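Local coordinates for protein PA0821 (Pseudomonas aeruginosa, PDB 7DRG) that probably acts as an immunity protein (antitoxin) that protects the cell from a putative VRR-NUC effector of the type VI secretion system, at residues Gln158-Asp161 with Phe162-Leu165; Gly311-Gly315 with Glu316-Val320; His295-Lys298 with Gly299-Tyr302. All coordinates share one frame; numbering follows the deposited sequence.

Interaction 1: Gln158-Asp161 with Phe162-Leu165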
ATOM      1  N   GLN B 158      20.131  21.114  -8.354  1.00 24.39           N
ATOM      2  CA  GLN B 158      19.919  22.559  -8.236  1.00 24.29           C
ATOM      3  C   GLN B 158      18.974  22.818  -7.070  1.00 29.58           C
ATOM      4  O   GLN B 158      17.807  23.180  -7.268  1.00 24.85           O
ATOM      5  CB  GLN B 158      19.348  23.147  -9.530  1.00 29.29           C
ATOM      6  CG  GLN B 158      20.074  22.742 -10.806  1.00 31.22           C
ATOM      7  CD  GLN B 158      21.456  23.346 -10.916  1.00 46.47           C
ATOM      8  OE1 GLN B 158      21.741  24.388 -10.323  1.00 42.03           O
ATOM      9  NE2 GLN B 158      22.326  22.697 -11.681  1.00 54.14           N
ATOM     10  N   PRO B 159      19.453  22.662  -5.832  1.00 24.67           N
ATOM     11  CA  PRO B 159      18.533  22.619  -4.681  1.00 23.69           C
ATOM     12  C   PRO B 159      17.849  23.940  -4.351  1.00 20.87           C
ATOM     13  O   PRO B 159      16.943  23.941  -3.506  1.00 24.15           O
ATOM     14  CB  PRO B 159      19.438  22.159  -3.524  1.00 28.35           C
ATOM     15  CG  PRO B 159      20.812  22.471  -3.962  1.00 31.29           C
ATOM     16  CD  PRO B 159      20.839  22.342  -5.450  1.00 28.35           C
ATOM     17  N   LEU B 160      18.240  25.053  -4.970  1.00 21.56           N
ATOM     18  CA  LEU B 160      17.581  26.325  -4.705  1.00 20.93           C
ATOM     19  C   LEU B 160      16.630  26.756  -5.814  1.00 21.32           C
ATOM     20  O   LEU B 160      15.911  27.744  -5.635  1.00 22.26           O
ATOM     21  CB  LEU B 160      18.620  27.432  -4.470  1.00 22.53           C
ATOM     22  CG  LEU B 160      19.584  27.155  -3.317  1.00 26.21           C
ATOM     23  CD1 LEU B 160      20.476  28.361  -3.104  1.00 26.29           C
ATOM     24  CD2 LEU B 160      18.830  26.815  -2.038  1.00 26.39           C
ATOM     25  N   ASP B 161      16.585  26.039  -6.939  1.00 20.33           N
ATOM     26  CA  ASP B 161      15.844  26.545  -8.097  1.00 19.83           C
ATOM     27  C   ASP B 161      14.332  26.469  -7.890  1.00 19.47           C
ATOM     28  O   ASP B 161      13.623  27.464  -8.086  1.00 19.53           O
ATOM     29  CB  ASP B 161      16.243  25.784  -9.360  1.00 23.28           C
ATOM     30  CG  ASP B 161      17.573  26.237  -9.927  1.00 31.76           C
ATOM     31  OD1 ASP B 161      18.289  27.012  -9.248  1.00 28.16           O
ATOM     32  OD2 ASP B 161      17.895  25.828 -11.063  1.00 30.73           O
ATOM     33  N   PHE B 162      13.812  25.289  -7.535  1.00 18.20           N
ATOM     34  CA  PHE B 162      12.376  25.174  -7.301  1.00 20.53           C
ATOM     35  C   PHE B 162      11.942  26.088  -6.164  1.00 18.23           C
ATOM     36  O   PHE B 162      10.916  26.774  -6.256  1.00 18.03           O
ATOM     37  CB  PHE B 162      12.002  23.719  -7.002  1.00 18.83           C
ATOM     38  CG  PHE B 162      10.564  23.532  -6.622  1.00 15.83           C
ATOM     39  CD1 PHE B 162      10.145  23.737  -5.317  1.00 17.26           C
ATOM     40  CD2 PHE B 162       9.621  23.165  -7.572  1.00 17.62           C
ATOM     41  CE1 PHE B 162       8.828  23.591  -4.960  1.00 18.79           C
ATOM     42  CE2 PHE B 162       8.292  23.003  -7.216  1.00 17.99           C
ATOM     43  CZ  PHE B 162       7.894  23.221  -5.916  1.00 16.53           C
ATOM     44  N   LEU B 163      12.714  26.106  -5.075  1.00 18.09           N
ATOM     45  CA  LEU B 163      12.390  26.970  -3.952  1.00 16.36           C
ATOM     46  C   LEU B 163      12.286  28.430  -4.388  1.00 17.95           C
ATOM     47  O   LEU B 163      11.337  29.129  -4.016  1.00 18.49           O
ATOM     48  CB  LEU B 163      13.458  26.787  -2.870  1.00 17.83           C
ATOM     49  CG  LEU B 163      13.432  27.715  -1.665  1.00 21.22           C
ATOM     50  CD1 LEU B 163      12.117  27.589  -0.932  1.00 23.24           C
ATOM     51  CD2 LEU B 163      14.613  27.373  -0.752  1.00 22.03           C
ATOM     52  N   GLN B 164      13.238  28.898  -5.203  1.00 16.87           N
ATOM     53  CA  GLN B 164      13.182  30.265  -5.708  1.00 18.50           C
ATOM     54  C   GLN B 164      11.920  30.506  -6.533  1.00 19.94           C
ATOM     55  O   GLN B 164      11.291  31.564  -6.424  1.00 17.84           O
ATOM     56  CB  GLN B 164      14.428  30.565  -6.543  1.00 20.23           C
ATOM     57  CG  GLN B 164      14.547  32.022  -6.950  1.00 22.62           C
ATOM     58  CD  GLN B 164      14.898  32.920  -5.778  1.00 25.02           C
ATOM     59  OE1 GLN B 164      15.983  32.806  -5.197  1.00 26.72           O
ATOM     60  NE2 GLN B 164      13.977  33.804  -5.410  1.00 29.91           N
ATOM     61  N   LEU B 165      11.535  29.535  -7.362  1.00 18.17           N
ATOM     62  CA  LEU B 165      10.303  29.676  -8.137  1.00 18.11           C
ATOM     63  C   LEU B 165       9.095  29.801  -7.220  1.00 17.37           C
ATOM     64  O   LEU B 165       8.226  30.653  -7.433  1.00 17.05           O
ATOM     65  CB  LEU B 165      10.118  28.486  -9.086  1.00 17.47           C
ATOM     66  CG  LEU B 165      11.112  28.278 -10.222  1.00 21.54           C
ATOM     67  CD1 LEU B 165      10.738  27.012 -10.991  1.00 23.52           C
ATOM     68  CD2 LEU B 165      11.156  29.491 -11.149  1.00 24.92           C
TER
HETATM   69  O   HOH W   1      15.139  22.751  -7.758  1.00 21.02           O
HETATM   70  O   HOH W   2      14.375  23.964  -4.363  1.00 22.30           O
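Leu165 turns CG to the side of its backbone N (chi1 -65°), which lays CG 3.4 Å from Asp161 O, while Gln164, through chi1 (-172°) and a bend at chi2 (72°), turns its amide end away toward Asp168. This is the opening turn of helix 161-173, entered from a short loop after helix 152-157. Two ordinary i to i+4 backbone bonds start it: Gln164 N gives to Leu160 O at 2.9 Å, and Leu165 N to Asp161 O at 3.0 Å. The helical backbone itself sets Gln164 CB 3.3 Å from Leu160 O, and both carbonyls are therefore flanked by aliphatic carbon as well as gripped by an N-H. Leu160 and Leu163 touch loosely through their CD2 methyls.

Polar ends look elsewhere: Asp161 OD2 bonds to Tyr154 OH on the preceding helix, and Gln164 NE2 to Asp168 OD1 one turn on. Phe162, Leu163 and Leu165 are buried; Phe162 meets Phe148 and Leu233, so this turn packs the helix onto strands 144-151 and 233-237. Amides at the helix start are served by water. One water joins Gln158 O to Phe162 N; the other takes the N-H of Leu163, its oxygen 2.8 Å from Leu163 N, and donates to Pro159 O at 2.7 Å.

Interaction 2: Gly311-Gly315 with Glu316-Val320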
ATOM      1  N   GLY B 311     -14.665   7.544  -7.565  1.00 30.70           N
ATOM      2  CA  GLY B 311     -15.170   6.311  -6.987  1.00 32.74           C
ATOM      3  C   GLY B 311     -14.472   5.079  -7.536  1.00 33.60           C
ATOM      4  O   GLY B 311     -13.943   5.071  -8.647  1.00 33.18           O
ATOM      5  N   SER B 312     -14.476   4.016  -6.734  1.00 31.84           N
ATOM      6  CA  SER B 312     -13.869   2.756  -7.139  1.00 33.71           C
ATOM      7  C   SER B 312     -14.779   2.006  -8.103  1.00 38.43           C
ATOM      8  O   SER B 312     -15.991   1.906  -7.890  1.00 43.35           O
ATOM      9  CB  SER B 312     -13.577   1.889  -5.916  1.00 37.63           C
ATOM     10  OG  SER B 312     -12.947   0.679  -6.295  1.00 35.61           O
ATOM     11  N   HIS B 313     -14.185   1.467  -9.168  1.00 32.07           N
ATOM     12  CA  HIS B 313     -14.953   0.785 -10.206  1.00 39.86           C
ATOM     13  C   HIS B 313     -15.052  -0.717  -9.968  1.00 43.08           C
ATOM     14  O   HIS B 313     -16.146  -1.289 -10.039  1.00 45.83           O
ATOM     15  CB  HIS B 313     -14.327   1.036 -11.582  1.00 39.38           C
ATOM     16  CG  HIS B 313     -14.252   2.480 -11.962  1.00 48.96           C
ATOM     17  ND1 HIS B 313     -15.353   3.310 -11.946  1.00 52.91           N
ATOM     18  CD2 HIS B 313     -13.213   3.241 -12.378  1.00 52.27           C
ATOM     19  CE1 HIS B 313     -14.994   4.521 -12.332  1.00 53.06           C
ATOM     20  NE2 HIS B 313     -13.700   4.507 -12.600  1.00 50.85           N
ATOM     21  N   ASP B 314     -13.920  -1.365  -9.713  1.00 33.74           N
ATOM     22  CA  ASP B 314     -13.842  -2.821  -9.627  1.00 33.95           C
ATOM     23  C   ASP B 314     -12.881  -3.216  -8.511  1.00 38.00           C
ATOM     24  O   ASP B 314     -11.978  -4.036  -8.689  1.00 54.81           O
ATOM     25  CB  ASP B 314     -13.417  -3.421 -10.970  1.00 38.79           C
ATOM     26  CG  ASP B 314     -13.642  -4.934 -11.050  1.00 52.57           C
ATOM     27  OD1 ASP B 314     -14.305  -5.509 -10.153  1.00 54.68           O
ATOM     28  OD2 ASP B 314     -13.154  -5.547 -12.028  1.00 50.98           O
ATOM     29  N   GLY B 315     -13.066  -2.612  -7.338  1.00 34.95           N
ATOM     30  CA  GLY B 315     -12.319  -2.981  -6.158  1.00 32.99           C
ATOM     31  C   GLY B 315     -11.002  -2.264  -5.964  1.00 35.20           C
ATOM     32  O   GLY B 315     -10.277  -2.585  -5.016  1.00 38.70           O
ATOM     33  N   GLU B 316     -10.663  -1.307  -6.822  1.00 39.38           N
ATOM     34  CA  GLU B 316      -9.377  -0.649  -6.675  1.00 37.13           C
ATOM     35  C   GLU B 316      -9.415   0.374  -5.542  1.00 30.68           C
ATOM     36  O   GLU B 316     -10.475   0.853  -5.127  1.00 28.90           O
ATOM     37  CB  GLU B 316      -8.958   0.024  -7.980  1.00 33.68           C
ATOM     38  CG  GLU B 316      -9.739   1.272  -8.324  1.00 33.38           C
ATOM     39  CD  GLU B 316     -11.029   1.009  -9.077  1.00 40.98           C
ATOM     40  OE1 GLU B 316     -11.407  -0.170  -9.277  1.00 38.79           O
ATOM     41  OE2 GLU B 316     -11.668   2.002  -9.477  1.00 38.10           O
ATOM     42  N   LEU B 317      -8.223   0.703  -5.046  1.00 26.37           N
ATOM     43  CA  LEU B 317      -8.073   1.625  -3.928  1.00 26.84           C
ATOM     44  C   LEU B 317      -8.360   3.059  -4.365  1.00 26.96           C
ATOM     45  O   LEU B 317      -7.880   3.506  -5.412  1.00 30.26           O
ATOM     46  CB  LEU B 317      -6.654   1.521  -3.375  1.00 37.12           C
ATOM     47  CG  LEU B 317      -6.441   1.786  -1.889  1.00 44.24           C
ATOM     48  CD1 LEU B 317      -7.049   0.658  -1.075  1.00 37.10           C
ATOM     49  CD2 LEU B 317      -4.959   1.940  -1.587  1.00 45.73           C
ATOM     50  N   ARG B 318      -9.157   3.776  -3.571  1.00 22.55           N
ATOM     51  CA  ARG B 318      -9.451   5.185  -3.826  1.00 24.15           C
ATOM     52  C   ARG B 318      -9.587   5.914  -2.500  1.00 26.15           C
ATOM     53  O   ARG B 318     -10.255   5.423  -1.587  1.00 26.80           O
ATOM     54  CB  ARG B 318     -10.752   5.377  -4.612  1.00 24.01           C
ATOM     55  CG  ARG B 318     -10.865   4.600  -5.906  1.00 25.86           C
ATOM     56  CD  ARG B 318     -10.282   5.374  -7.069  1.00 32.71           C
ATOM     57  NE  ARG B 318     -10.520   4.665  -8.322  1.00 31.48           N
ATOM     58  CZ  ARG B 318     -10.353   5.192  -9.528  1.00 33.19           C
ATOM     59  NH1 ARG B 318      -9.956   6.452  -9.659  1.00 30.75           N
ATOM     60  NH2 ARG B 318     -10.594   4.459 -10.608  1.00 33.19           N
ATOM     61  N   LEU B 319      -8.991   7.102  -2.405  1.00 21.47           N
ATOM     62  CA  LEU B 319      -9.119   7.909  -1.192  1.00 23.00           C
ATOM     63  C   LEU B 319     -10.407   8.716  -1.281  1.00 25.93           C
ATOM     64  O   LEU B 319     -10.428   9.852  -1.762  1.00 25.28           O
ATOM     65  CB  LEU B 319      -7.902   8.803  -1.002  1.00 24.58           C
ATOM     66  CG  LEU B 319      -6.618   8.082  -0.608  1.00 26.21           C
ATOM     67  CD1 LEU B 319      -5.475   9.096  -0.599  1.00 26.47           C
ATOM     68  CD2 LEU B 319      -6.764   7.415   0.743  1.00 32.41           C
ATOM     69  N   VAL B 320     -11.495   8.119  -0.800  1.00 27.40           N
ATOM     70  CA  VAL B 320     -12.810   8.737  -0.787  1.00 27.38           C
ATOM     71  C   VAL B 320     -13.343   8.725   0.640  1.00 28.20           C
ATOM     72  O   VAL B 320     -12.932   7.917   1.477  1.00 28.28           O
ATOM     73  CB  VAL B 320     -13.799   8.019  -1.731  1.00 30.77           C
ATOM     74  CG1 VAL B 320     -13.269   8.006  -3.159  1.00 30.65           C
ATOM     75  CG2 VAL B 320     -14.059   6.596  -1.236  1.00 31.98           C
TER
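Ser312 and Glu316 face each other where the loop between helices 288-297 and 321-328 doubles back through Gly315. Hydrogen bonds to the backbone come first. Ser312 OG donates to Glu316 O at 2.7 Å, lying in the carbonyl plane on a lone pair. The Glu316 side chain folds back over the turn, its CG wedged between backbone N and carbonyl carbon (chi1 73°), so that the carboxylate reaches two successive amides. His313 N meets Glu316 OE2 at 2.6 Å from above the carboxylate plane, and Asp314 N meets Glu316 OE1 at 2.8 Å on the syn side; both bonds are nearly straight.

The ionic part is side-on. Arg318 offers NE and NH2 to the same oxygen, Glu316 OE2, with NH2 at 2.9 Å and NE at 3.1 Å; NE takes the anti lone pair, and OE2 lies close to the guanidinium plane. NH1 of Arg318 forms salt bridges with Glu195 and Asp192, the second of which also accepts from His313 NE2. Asp314 OD2 reaches out of the chain to a salt bridge with Arg286 of the second subunit.

Packing fills in the rest. Gly311 O sits 3.4 Å above one guanidinium face of Arg318, off centre, and also over the middle of the His313 ring. That ring stands almost perpendicular to the guanidinium, 84° between planes, with CD2 3.4 Å from Arg318 NH2. Ser312 CA rests against Arg318 CG.

OE2 thus accepts three N-H groups and OE1 a fourth, which fixes the carboxylate's rotation and ties both limbs of this turn to one acid. With Arg318 alongside, Glu316 is probably held ionised despite being buried, and Arg318 in turn links the turn to helix 191-204.

Interaction 3: His295-Lys298 with Gly299-Tyr302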
ATOM      1  N   HIS B 295       1.632  20.063  13.712  1.00 26.56           N
ATOM      2  CA  HIS B 295       1.146  20.301  15.068  1.00 26.26           C
ATOM      3  C   HIS B 295       0.845  21.780  15.294  1.00 29.03           C
ATOM      4  O   HIS B 295      -0.178  22.129  15.896  1.00 32.56           O
ATOM      5  CB  HIS B 295       2.173  19.791  16.078  1.00 30.00           C
ATOM      6  CG  HIS B 295       1.670  19.764  17.488  1.00 34.46           C
ATOM      7  ND1 HIS B 295       0.797  18.803  17.947  1.00 38.65           N
ATOM      8  CD2 HIS B 295       1.917  20.584  18.537  1.00 37.44           C
ATOM      9  CE1 HIS B 295       0.527  19.030  19.220  1.00 38.19           C
ATOM     10  NE2 HIS B 295       1.196  20.104  19.603  1.00 40.02           N
ATOM     11  N   ALA B 296       1.717  22.662  14.800  1.00 27.47           N
ATOM     12  CA  ALA B 296       1.521  24.098  14.986  1.00 27.22           C
ATOM     13  C   ALA B 296       0.334  24.634  14.192  1.00 30.63           C
ATOM     14  O   ALA B 296      -0.287  25.621  14.605  1.00 31.43           O
ATOM     15  CB  ALA B 296       2.788  24.858  14.588  1.00 28.84           C
ATOM     16  N   LEU B 297       0.003  24.014  13.059  1.00 27.19           N
ATOM     17  CA  LEU B 297      -0.999  24.555  12.150  1.00 28.98           C
ATOM     18  C   LEU B 297      -2.303  23.770  12.110  1.00 29.15           C
ATOM     19  O   LEU B 297      -3.227  24.189  11.410  1.00 28.36           O
ATOM     20  CB  LEU B 297      -0.425  24.642  10.731  1.00 26.79           C
ATOM     21  CG  LEU B 297       0.775  25.571  10.549  1.00 27.02           C
ATOM     22  CD1 LEU B 297       1.176  25.642   9.079  1.00 23.91           C
ATOM     23  CD2 LEU B 297       0.465  26.961  11.087  1.00 27.30           C
ATOM     24  N   LYS B 298      -2.423  22.653  12.829  1.00 31.36           N
ATOM     25  CA  LYS B 298      -3.622  21.842  12.648  1.00 30.54           C
ATOM     26  C   LYS B 298      -4.886  22.539  13.135  1.00 29.96           C
ATOM     27  O   LYS B 298      -5.990  22.125  12.761  1.00 33.36           O
ATOM     28  CB  LYS B 298      -3.459  20.488  13.334  1.00 32.04           C
ATOM     29  CG  LYS B 298      -3.251  20.537  14.828  1.00 33.86           C
ATOM     30  CD  LYS B 298      -2.939  19.134  15.324  1.00 42.20           C
ATOM     31  CE  LYS B 298      -2.944  19.046  16.836  1.00 39.37           C
ATOM     32  NZ  LYS B 298      -2.628  17.659  17.266  1.00 40.58           N
ATOM     33  N   GLY B 299      -4.752  23.592  13.941  1.00 30.95           N
ATOM     34  CA  GLY B 299      -5.897  24.404  14.309  1.00 34.92           C
ATOM     35  C   GLY B 299      -6.538  25.133  13.147  1.00 40.62           C
ATOM     36  O   GLY B 299      -7.695  25.552  13.256  1.00 35.57           O
ATOM     37  N   ILE B 300      -5.819  25.296  12.035  1.00 29.38           N
ATOM     38  CA  ILE B 300      -6.380  25.924  10.845  1.00 29.56           C
ATOM     39  C   ILE B 300      -6.456  24.944   9.671  1.00 26.07           C
ATOM     40  O   ILE B 300      -6.503  25.360   8.523  1.00 26.25           O
ATOM     41  CB  ILE B 300      -5.606  27.199  10.453  1.00 29.54           C
ATOM     42  CG1 ILE B 300      -4.148  26.888  10.084  1.00 24.50           C
ATOM     43  CG2 ILE B 300      -5.696  28.234  11.564  1.00 29.02           C
ATOM     44  CD1 ILE B 300      -3.474  27.976   9.243  1.00 26.07           C
ATOM     45  N   ARG B 301      -6.477  23.644   9.944  1.00 27.05           N
ATOM     46  CA  ARG B 301      -6.611  22.644   8.892  1.00 25.55           C
ATOM     47  C   ARG B 301      -8.084  22.363   8.616  1.00 26.14           C
ATOM     48  O   ARG B 301      -8.910  22.362   9.533  1.00 27.62           O
ATOM     49  CB  ARG B 301      -5.896  21.352   9.295  1.00 24.65           C
ATOM     50  CG  ARG B 301      -5.727  20.344   8.166  1.00 26.67           C
ATOM     51  CD  ARG B 301      -4.938  19.148   8.659  1.00 25.48           C
ATOM     52  NE  ARG B 301      -5.679  18.361   9.641  1.00 28.09           N
ATOM     53  CZ  ARG B 301      -5.121  17.759  10.686  1.00 30.25           C
ATOM     54  NH1 ARG B 301      -3.817  17.872  10.895  1.00 29.64           N
ATOM     55  NH2 ARG B 301      -5.867  17.059  11.529  1.00 31.38           N
ATOM     56  N   TYR B 302      -8.414  22.130   7.345  1.00 23.86           N
ATOM     57  CA  TYR B 302      -9.770  21.722   7.002  1.00 24.82           C
ATOM     58  C   TYR B 302     -10.135  20.446   7.751  1.00 27.92           C
ATOM     59  O   TYR B 302      -9.329  19.520   7.858  1.00 28.23           O
ATOM     60  CB  TYR B 302      -9.906  21.485   5.493  1.00 24.07           C
ATOM     61  CG  TYR B 302      -9.870  22.723   4.625  1.00 21.27           C
ATOM     62  CD1 TYR B 302     -10.945  23.608   4.588  1.00 23.58           C
ATOM     63  CD2 TYR B 302      -8.777  22.990   3.816  1.00 19.80           C
ATOM     64  CE1 TYR B 302     -10.916  24.742   3.787  1.00 23.93           C
ATOM     65  CE2 TYR B 302      -8.741  24.113   3.011  1.00 23.47           C
ATOM     66  CZ  TYR B 302      -9.811  24.983   2.996  1.00 23.97           C
ATOM     67  OH  TYR B 302      -9.766  26.100   2.190  1.00 24.41           O
TER
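The guanidinium of Arg301 presents one face to Lys298 CA, and its NH1 comes 3.6 Å from Lys298 CB. At NH1 the partners are acidic and amide oxygens: a salt bridge to Asp332 OD1 and a weak hydrogen bond to Asn294 OD1, one helical turn before Lys298. Arg301 reaches them by running out with CG anti to its backbone N (chi1 -168°) and then bending at chi3 (68°), which folds the guanidinium back beside the end of the helix. Tyr302, the other flat group, sends CB away from 295-298; its ring stacks on Phe222, and its OH bonds to Phe222 O and Gln177 NE2.

Helix 288-297 runs out here through a tightened 3-10 turn at Lys298 and Gly299. Its mark is an i to i+3 bond, Ile300 N to Leu297 O at 2.9 Å, with the donor well above the carbonyl plane. Arg301 N follows with a weak bond to Lys298 O, 3.2 Å long. The chain becomes extended from Arg301 on; Ile300 and Tyr302, on either side of it in sequence, bond to Ile227 through their backbones.

On the buried side, Leu297 and Ile300 both lean on Leu236 of strand 233-237. Ile300 holds CG1 between its backbone N and carbonyl carbon (chi1 63°), which presses CG1 to 3.1 Å from Leu297 O, a close carbon-to-oxygen approach, while Leu297 CB stands 4.4 Å from Ile300 CG1.

How the interactions relate
Along the chain the order is interaction 1, interaction 3, interaction 2, and none touches another. The centres of interactions 1 and 3 are about 26 Å apart, yet both pack on strand 233-237: helix 161-173 starts against Leu233, and helix 288-297 ends against Thr234 and Leu236. Interaction 2 lies further along the same long connection that interaction 3 opens, between helices 288-297 and 321-328, its centre about 28 Å from that of interaction 3. Its centre is about 36 Å from that of interaction 1, on the opposite side of the chain's centre. A helix start and a helix end thus share strand 233-237, while residues 311-320 reach helix 191-204 and the second subunit, linking this part of the immunity-protein fold to the dimer.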